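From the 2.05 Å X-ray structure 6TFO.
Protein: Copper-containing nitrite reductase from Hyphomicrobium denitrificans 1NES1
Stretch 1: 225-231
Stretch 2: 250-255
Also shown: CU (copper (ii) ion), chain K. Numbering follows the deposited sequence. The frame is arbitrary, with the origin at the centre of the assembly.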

# COMPACT_ATOMS: atom_id res chain seq x y z
N ASP C 225 3.57 -19.20 -41.72
CA ASP C 225 3.87 -18.10 -42.66
C ASP C 225 5.36 -18.24 -42.96
O ASP C 225 6.13 -18.24 -41.98
N PHE C 226 5.71 -18.48 -44.23
CA PHE C 226 7.11 -18.42 -44.74
C PHE C 226 7.35 -17.06 -45.40
O PHE C 226 6.58 -16.68 -46.33
N HIS C 227 8.39 -16.35 -44.97
CA HIS C 227 8.75 -15.02 -45.53
C HIS C 227 9.20 -15.19 -46.99
O HIS C 227 9.24 -14.16 -47.69
N GLY C 228 9.50 -16.43 -47.40
CA GLY C 228 9.95 -16.78 -48.77
C GLY C 228 8.83 -17.29 -49.66
O GLY C 228 9.15 -17.81 -50.73
N ALA C 229 7.56 -17.20 -49.24
CA ALA C 229 6.37 -17.60 -50.04
C ALA C 229 5.57 -16.36 -50.41
O ALA C 229 5.50 -15.40 -49.59
N THR C 230 4.97 -16.37 -51.60
CA THR C 230 4.21 -15.23 -52.18
C THR C 230 2.72 -15.60 -52.25
O THR C 230 2.40 -16.56 -52.96
N GLY C 231 1.87 -14.87 -51.53
CA GLY C 231 0.42 -15.12 -51.46
C GLY C 231 -0.12 -15.08 -50.03
O GLY C 231 0.66 -14.98 -49.08
N THR C 250 0.75 -25.93 -51.51
CA THR C 250 1.89 -25.88 -52.47
C THR C 250 2.20 -24.41 -52.75
O THR C 250 1.24 -23.62 -52.87
N PHE C 251 3.48 -24.06 -52.82
CA PHE C 251 3.91 -22.69 -53.19
C PHE C 251 5.26 -22.76 -53.92
O PHE C 251 6.05 -23.70 -53.65
N LYS C 252 5.50 -21.83 -54.84
CA LYS C 252 6.75 -21.74 -55.63
C LYS C 252 7.72 -20.82 -54.87
O LYS C 252 7.29 -19.74 -54.47
N ALA C 253 8.94 -21.30 -54.65
CA ALA C 253 10.06 -20.51 -54.11
C ALA C 253 10.57 -19.56 -55.21
O ALA C 253 11.50 -19.93 -55.92
N LEU C 254 9.96 -18.39 -55.34
CA LEU C 254 10.21 -17.42 -56.44
C LEU C 254 11.49 -16.62 -56.19
O LEU C 254 12.01 -16.07 -57.16
N VAL C 255 11.93 -16.48 -54.95
CA VAL C 255 13.00 -15.49 -54.63
C VAL C 255 14.05 -16.15 -53.75
O VAL C 255 13.72 -16.75 -52.74

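Packing between stretches 225-231 and 250-255 of the nitrite reductase, which bury 284 Å² against each other, both sides summed. The apolar contacts centre on Phe 251, which covers the most ground. Its CA-to-CB bond points toward the first stretch, and with chi1 at 73° (p) and chi2 at -82° the ring reaches both Phe 226 and Ala 229. Phe 226 also points toward its partner, in the m rotamer (chi1 -55°), and the CZ atom of Phe 251 lies over one face of its ring, 3.9 Å from Phe 226 CD2. The two ring planes are near parallel, at 23°, but slid apart with centroids 5.1 Å from each other, so they barely overlap. The tightest side-chain contact is Ala 229 CB to Phe 251 CD2, 3.3 Å; this methyl, on a CA-to-CB bond directed sideways, meets the ring obliquely. Ala 253 points away.

Polar contacts between the stretches run through water, and no direct hydrogen bond joins them. A type I turn from Phe 226 to Ala 229, closed by Ala 229 N donating to Phe 226 O (3.1 Å), presents the carbonyl of Gly 228 near the edge of the Phe 251 ring, with Gly 228 O 4.3 Å from Phe 251 CE2. Two waters bridge the stretches. Water 2 donates to Gly 228 O (2.8 Å) and accepts from Val 255 N (2.7 Å). Water 3 donates to Gly 228 O (3.0 Å) and Lys 252 O (3.1 Å) and accepts from Thr 230 OG1 (2.8 Å). Leu 254 (m, t) points toward the first stretch and brings its CD1 methyl to 3.9 Å from that same hydroxyl oxygen, OG1 of Thr 230, itself in the m rotamer.

The copper site lies apart from this interface: His 227 (m) and Asp 225 (t) are beyond reach of the second stretch. His 227 NE2 binds CU at 2.0 Å; water 1, 2.1 Å from CU, donates to Asp 225 OD2 (2.8 Å).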

# COMPACT_ATOMS: atom_id res chain seq x y z
CB ASP C 225 3.47 -16.76 -42.03
CG ASP C 225 4.02 -15.49 -42.67
OD1 ASP C 225 4.66 -15.61 -43.72
OD2 ASP C 225 3.81 -14.39 -42.10
CB PHE C 226 7.36 -19.49 -45.80
CG PHE C 226 7.05 -20.89 -45.38
CD1 PHE C 226 7.99 -21.66 -44.73
CD2 PHE C 226 5.82 -21.45 -45.68
CE1 PHE C 226 7.73 -22.97 -44.39
CE2 PHE C 226 5.54 -22.75 -45.31
CZ PHE C 226 6.50 -23.51 -44.67
CB HIS C 227 9.76 -14.32 -44.62
CG HIS C 227 9.14 -13.80 -43.37
ND1 HIS C 227 9.78 -12.90 -42.55
CD2 HIS C 227 7.92 -14.02 -42.82
CE1 HIS C 227 9.00 -12.62 -41.53
NE2 HIS C 227 7.85 -13.29 -41.67
CB ALA C 229 5.52 -18.58 -49.28
CB THR C 230 4.79 -14.84 -53.54
OG1 THR C 230 6.20 -14.69 -53.35
CG2 THR C 230 4.16 -13.59 -54.12
CB THR C 250 1.60 -26.70 -53.73
OG1 THR C 250 0.23 -27.08 -53.73
CG2 THR C 250 2.44 -27.95 -53.79
CB PHE C 251 3.92 -21.78 -51.95
CG PHE C 251 5.04 -22.06 -50.98
CD1 PHE C 251 4.94 -23.08 -50.04
CD2 PHE C 251 6.20 -21.31 -51.01
CE1 PHE C 251 5.98 -23.33 -49.15
CE2 PHE C 251 7.24 -21.57 -50.13
CZ PHE C 251 7.12 -22.57 -49.19
CB LYS C 252 6.49 -21.25 -57.07
CG LYS C 252 6.69 -22.30 -58.16
CD LYS C 252 5.57 -22.35 -59.20
CE LYS C 252 5.49 -21.13 -60.10
NZ LYS C 252 6.14 -21.36 -61.42
CB ALA C 253 11.14 -21.43 -53.59
CB LEU C 254 9.03 -16.45 -56.57
CG LEU C 254 7.70 -17.07 -56.97
CD1 LEU C 254 6.60 -16.02 -57.02
CD2 LEU C 254 7.81 -17.81 -58.30
CB VAL C 255 12.43 -14.25 -53.94
CG1 VAL C 255 13.53 -13.22 -53.70
CG2 VAL C 255 11.27 -13.66 -54.74
CU CU K . 6.30 -12.82 -40.43
O HOH W 1 4.47 -11.97 -40.87
O HOH W 2 11.27 -17.62 -52.58
O HOH W 3 7.84 -16.92 -53.24